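Local coordinates for protein octaprenyl-diphosphate synthase (Bacteroides thetaiotaomicron, PDB 3RMG) that probably acts as a magnesium-dependent prenyltransferase of the FPP/GGPP synthase family, building isoprenoid diphosphate chains, at residues V55-T69 against A185-A199. Residues are numbered along the deposited sequence; the frame is centred on the assembly and turned at random.
Sequences VLLVARLYGAVTPAT and AALSVQVGEEEVAFA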
loop_
_atom_site.group_PDB
_atom_site.type_symbol
_atom_site.label_atom_id
_atom_site.label_comp_id
_atom_site.label_asym_id
_atom_site.label_seq_id
_atom_site.Cartn_x
_atom_site.Cartn_y
_atom_site.Cartn_z
ATOM N N VAL A 55 14.300 15.421 -9.099
ATOM C CA VAL A 55 14.741 15.346 -7.715
ATOM C C VAL A 55 16.218 15.725 -7.617
ATOM O O VAL A 55 16.609 16.508 -6.754
ATOM C CB VAL A 55 14.557 13.925 -7.131
ATOM C CG1 VAL A 55 15.173 13.854 -5.722
ATOM C CG2 VAL A 55 13.070 13.523 -7.119
ATOM N N LEU A 56 17.029 15.168 -8.515
ATOM C CA LEU A 56 18.462 15.411 -8.507
ATOM C C LEU A 56 18.778 16.864 -8.826
ATOM O O LEU A 56 19.554 17.501 -8.099
ATOM C CB LEU A 56 19.195 14.455 -9.462
ATOM C CG LEU A 56 18.902 12.979 -9.163
ATOM C CD1 LEU A 56 19.568 12.060 -10.145
ATOM C CD2 LEU A 56 19.315 12.627 -7.742
ATOM N N LEU A 57 18.186 17.404 -9.893
ATOM C CA LEU A 57 18.478 18.803 -10.238
ATOM C C LEU A 57 18.107 19.761 -9.104
ATOM O O LEU A 57 18.904 20.636 -8.750
ATOM C CB LEU A 57 17.835 19.231 -11.560
ATOM C CG LEU A 57 18.327 18.576 -12.859
ATOM C CD1 LEU A 57 17.450 18.942 -14.000
ATOM C CD2 LEU A 57 19.770 18.936 -13.180
ATOM N N VAL A 58 16.914 19.607 -8.524
ATOM C CA VAL A 58 16.474 20.522 -7.443
ATOM C C VAL A 58 17.425 20.478 -6.250
ATOM O O VAL A 58 17.748 21.506 -5.671
ATOM C CB VAL A 58 15.018 20.213 -6.959
ATOM C CG1 VAL A 58 14.711 20.901 -5.603
ATOM C CG2 VAL A 58 14.040 20.652 -7.982
ATOM N N ALA A 59 17.863 19.285 -5.873
ATOM C CA ALA A 59 18.780 19.158 -4.738
ATOM C C ALA A 59 20.086 19.880 -5.041
ATOM O O ALA A 59 20.654 20.571 -4.178
ATOM C CB ALA A 59 19.034 17.686 -4.389
ATOM N N ARG A 60 20.542 19.743 -6.282
ATOM C CA ARG A 60 21.784 20.380 -6.707
ATOM C C ARG A 60 21.668 21.908 -6.755
ATOM O O ARG A 60 22.683 22.610 -6.748
ATOM C CB ARG A 60 22.284 19.800 -8.035
ATOM C CG ARG A 60 22.918 18.396 -7.891
ATOM C CD ARG A 60 24.287 18.420 -7.201
ATOM N NE ARG A 60 25.228 19.245 -7.953
ATOM C CZ ARG A 60 25.883 18.825 -9.033
ATOM N NH1 ARG A 60 25.717 17.581 -9.478
ATOM N NH2 ARG A 60 26.709 19.648 -9.671
ATOM N N LEU A 61 20.447 22.439 -6.769
ATOM C CA LEU A 61 20.303 23.885 -6.576
ATOM C C LEU A 61 20.877 24.305 -5.225
ATOM O O LEU A 61 21.394 25.402 -5.090
ATOM C CB LEU A 61 18.846 24.336 -6.662
ATOM C CG LEU A 61 18.197 24.416 -8.036
ATOM C CD1 LEU A 61 16.737 24.807 -7.885
ATOM C CD2 LEU A 61 18.947 25.419 -8.911
ATOM N N TYR A 62 20.796 23.422 -4.232
ATOM C CA TYR A 62 21.126 23.790 -2.851
ATOM C C TYR A 62 22.420 23.188 -2.328
ATOM O O TYR A 62 23.084 23.777 -1.478
ATOM C CB TYR A 62 19.981 23.397 -1.923
ATOM C CG TYR A 62 18.684 23.995 -2.358
ATOM C CD1 TYR A 62 18.507 25.371 -2.360
ATOM C CD2 TYR A 62 17.642 23.194 -2.791
ATOM C CE1 TYR A 62 17.320 25.936 -2.774
ATOM C CE2 TYR A 62 16.452 23.738 -3.209
ATOM C CZ TYR A 62 16.294 25.117 -3.203
ATOM O OH TYR A 62 15.104 25.673 -3.623
ATOM N N GLY A 63 22.769 22.003 -2.813
ATOM C CA GLY A 63 23.959 21.328 -2.322
ATOM C C GLY A 63 24.307 20.081 -3.099
ATOM O O GLY A 63 23.937 19.927 -4.259
ATOM N N ALA A 64 25.043 19.191 -2.460
ATOM C CA ALA A 64 25.385 17.935 -3.085
ATOM C C ALA A 64 24.266 16.953 -2.780
ATOM O O ALA A 64 23.610 17.042 -1.748
ATOM C CB ALA A 64 26.716 17.412 -2.559
ATOM N N VAL A 65 24.054 16.025 -3.696
ATOM C CA VAL A 65 23.088 14.964 -3.521
ATOM C C VAL A 65 23.544 14.033 -2.408
ATOM O O VAL A 65 24.682 13.553 -2.425
ATOM C CB VAL A 65 22.998 14.143 -4.813
ATOM C CG1 VAL A 65 22.389 12.769 -4.551
ATOM C CG2 VAL A 65 22.253 14.927 -5.883
ATOM N N THR A 66 22.662 13.781 -1.443
ATOM C CA THR A 66 22.961 12.866 -0.347
ATOM C C THR A 66 22.223 11.558 -0.583
ATOM O O THR A 66 21.367 11.472 -1.462
ATOM C CB THR A 66 22.510 13.432 1.010
ATOM O OG1 THR A 66 21.080 13.410 1.076
ATOM C CG2 THR A 66 22.987 14.857 1.186
ATOM N N PRO A 67 22.551 10.529 0.206
ATOM C CA PRO A 67 21.856 9.248 0.105
ATOM C C PRO A 67 20.364 9.398 0.436
ATOM O O PRO A 67 19.540 8.635 -0.062
ATOM C CB PRO A 67 22.561 8.375 1.155
ATOM C CG PRO A 67 23.858 9.067 1.465
ATOM C CD PRO A 67 23.589 10.530 1.252
ATOM N N ALA A 68 20.025 10.388 1.253
ATOM C CA ALA A 68 18.615 10.733 1.503
ATOM C C ALA A 68 17.892 11.197 0.230
ATOM O O ALA A 68 16.717 10.889 0.034
ATOM C CB ALA A 68 18.501 11.802 2.604
ATOM N N THR A 69 18.596 11.938 -0.628
ATOM C CA THR A 69 18.020 12.410 -1.886
ATOM C C THR A 69 17.679 11.226 -2.759
ATOM O O THR A 69 16.587 11.144 -3.307
ATOM C CB THR A 69 19.013 13.295 -2.667
ATOM O OG1 THR A 69 19.473 14.358 -1.831
ATOM C CG2 THR A 69 18.356 13.885 -3.889
ATOM N N ALA A 185 13.239 16.738 -2.651
ATOM C CA ALA A 185 14.618 17.040 -3.046
ATOM C C ALA A 185 15.229 18.081 -2.105
ATOM O O ALA A 185 16.347 17.901 -1.649
ATOM C CB ALA A 185 14.707 17.503 -4.515
ATOM N N ALA A 186 14.487 19.152 -1.814
ATOM C CA ALA A 186 14.954 20.225 -0.907
ATOM C C ALA A 186 15.096 19.788 0.562
ATOM O O ALA A 186 16.108 20.038 1.189
ATOM C CB ALA A 186 14.034 21.478 -1.002
ATOM N N LEU A 187 14.073 19.157 1.117
ATOM C CA LEU A 187 14.199 18.592 2.451
ATOM C C LEU A 187 15.442 17.695 2.587
ATOM O O LEU A 187 16.111 17.701 3.626
ATOM C CB LEU A 187 12.950 17.796 2.820
ATOM C CG LEU A 187 11.663 18.606 2.978
ATOM C CD1 LEU A 187 10.444 17.678 2.881
ATOM C CD2 LEU A 187 11.666 19.418 4.259
ATOM N N SER A 188 15.762 16.945 1.535
ATOM C CA SER A 188 16.852 15.963 1.597
ATOM C C SER A 188 18.227 16.592 1.768
ATOM O O SER A 188 19.152 15.924 2.212
ATOM C CB SER A 188 16.854 15.064 0.357
ATOM O OG SER A 188 17.426 15.728 -0.762
ATOM N N VAL A 189 18.357 17.866 1.402
ATOM C CA VAL A 189 19.612 18.601 1.565
ATOM C C VAL A 189 19.446 19.634 2.671
ATOM O O VAL A 189 20.300 20.480 2.891
ATOM C CB VAL A 189 20.089 19.277 0.238
ATOM C CG1 VAL A 189 20.386 18.222 -0.827
ATOM C CG2 VAL A 189 19.046 20.246 -0.294
ATOM N N GLN A 190 18.323 19.557 3.365
ATOM C CA GLN A 190 18.151 20.279 4.621
ATOM C C GLN A 190 18.221 21.794 4.509
ATOM O O GLN A 190 18.870 22.440 5.328
ATOM C CB GLN A 190 19.193 19.808 5.634
ATOM C CG GLN A 190 19.169 18.314 5.863
ATOM C CD GLN A 190 20.072 17.895 6.991
ATOM O OE1 GLN A 190 21.169 18.430 7.154
ATOM N NE2 GLN A 190 19.618 16.934 7.784
ATOM N N VAL A 191 17.549 22.370 3.520
ATOM C CA VAL A 191 17.486 23.826 3.436
ATOM C C VAL A 191 16.250 24.351 4.167
ATOM O O VAL A 191 15.436 23.574 4.662
ATOM C CB VAL A 191 17.537 24.308 1.981
ATOM C CG1 VAL A 191 18.905 23.987 1.383
ATOM C CG2 VAL A 191 16.434 23.641 1.160
ATOM N N GLY A 192 16.113 25.665 4.256
ATOM C CA GLY A 192 15.008 26.253 5.010
ATOM C C GLY A 192 13.625 26.047 4.400
ATOM O O GLY A 192 13.485 25.561 3.263
ATOM N N GLU A 193 12.608 26.437 5.163
ATOM C CA GLU A 193 11.205 26.271 4.787
ATOM C C GLU A 193 10.833 26.970 3.478
ATOM O O GLU A 193 10.061 26.436 2.679
ATOM C CB GLU A 193 10.286 26.748 5.922
ATOM C CG GLU A 193 10.336 25.863 7.167
ATOM C CD GLU A 193 9.322 26.271 8.231
ATOM O OE1 GLU A 193 8.265 26.843 7.878
ATOM O OE2 GLU A 193 9.588 26.012 9.425
ATOM N N GLU A 194 11.396 28.149 3.250
ATOM C CA GLU A 194 11.070 28.901 2.048
ATOM C C GLU A 194 11.622 28.231 0.789
ATOM O O GLU A 194 10.974 28.219 -0.259
ATOM C CB GLU A 194 11.552 30.350 2.146
ATOM C CG GLU A 194 13.011 30.564 1.778
ATOM C CD GLU A 194 13.913 30.717 2.989
ATOM O OE1 GLU A 194 13.929 29.810 3.851
ATOM O OE2 GLU A 194 14.614 31.749 3.064
ATOM N N GLU A 195 12.812 27.655 0.899
ATOM C CA GLU A 195 13.405 26.964 -0.233
ATOM C C GLU A 195 12.616 25.702 -0.548
ATOM O O GLU A 195 12.334 25.403 -1.719
ATOM C CB GLU A 195 14.882 26.672 0.040
ATOM C CG GLU A 195 15.717 27.945 0.213
ATOM C CD GLU A 195 16.851 27.790 1.217
ATOM O OE1 GLU A 195 16.600 27.292 2.340
ATOM O OE2 GLU A 195 17.990 28.185 0.885
ATOM N N VAL A 196 12.230 24.978 0.499
ATOM C CA VAL A 196 11.346 23.817 0.368
ATOM C C VAL A 196 10.020 24.239 -0.269
ATOM O O VAL A 196 9.530 23.581 -1.179
ATOM C CB VAL A 196 11.098 23.157 1.745
ATOM C CG1 VAL A 196 9.985 22.170 1.672
ATOM C CG2 VAL A 196 12.375 22.474 2.241
ATOM N N ALA A 197 9.457 25.357 0.188
ATOM C CA ALA A 197 8.218 25.877 -0.392
ATOM C C ALA A 197 8.442 26.320 -1.837
ATOM O O ALA A 197 7.585 26.121 -2.719
ATOM C CB ALA A 197 7.663 27.051 0.447
ATOM N N PHE A 198 9.595 26.927 -2.080
ATOM C CA PHE A 198 9.946 27.328 -3.436
ATOM C C PHE A 198 10.045 26.112 -4.369
ATOM O O PHE A 198 9.575 26.151 -5.508
ATOM C CB PHE A 198 11.245 28.123 -3.404
ATOM C CG PHE A 198 11.948 28.221 -4.727
ATOM C CD1 PHE A 198 12.590 27.112 -5.273
ATOM C CD2 PHE A 198 12.047 29.445 -5.388
ATOM C CE1 PHE A 198 13.283 27.205 -6.487
ATOM C CE2 PHE A 198 12.734 29.544 -6.592
ATOM C CZ PHE A 198 13.355 28.415 -7.143
ATOM N N ALA A 199 10.637 25.028 -3.875
ATOM C CA ALA A 199 10.844 23.828 -4.690
ATOM C C ALA A 199 9.507 23.164 -4.989
ATOM O O ALA A 199 9.263 22.721 -6.127
ATOM C CB ALA A 199 11.772 22.843 -3.963
#
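Tyr-62 reaches across to Val-189 and Val-191, in the loop between helices 174-188 and 193-217. Its CB lies against two valine methyls, Val-191 CG1 at 3.5 Å and Val-189 CG2 at 3.7 Å. Beyond CG the ring is sandwiched: Val-191 CG2 sits over one face, a CH-pi contact 4.2 Å from the centroid, and Leu-61 CB covers the other. Further out, CE2 meets Ala-186 CB and CE1 meets Glu-195 CB at 3.8 Å. At the tip, OH reaches Phe-198 CD1 at 3.3 Å. With CG of Tyr-62 anti to the carbonyl carbon (chi1 -55°), the ring enters as a knob among Ala-186, Glu-195, Phe-198 and Ala-199. An alanine here would probably leave this hole unfilled and Val-191 CG2 without its aromatic face. The setting is the all-helical fold of trans-prenyltransferases, where the loops joining helices 50-62 and 67-90, and helices 174-188 and 193-217, come together. Small residues let the helices come close: Ala-185 CB packs 3.6 Å from Val-58 CG1, and Ala-59 CB touches Val-189 CG1. On the side of helix 67-90, Thr-69 OG1 donates to Ser-188 OG (2.7 Å), which in turn donates a hydrogen bond to Ala-185 O; the two short hydroxyl side chains thus bind one another and a backbone carbonyl in a buried place. Thr-69 also forms a capping box with Thr-66, whose OG1 makes a weak bond to Ser-188 O.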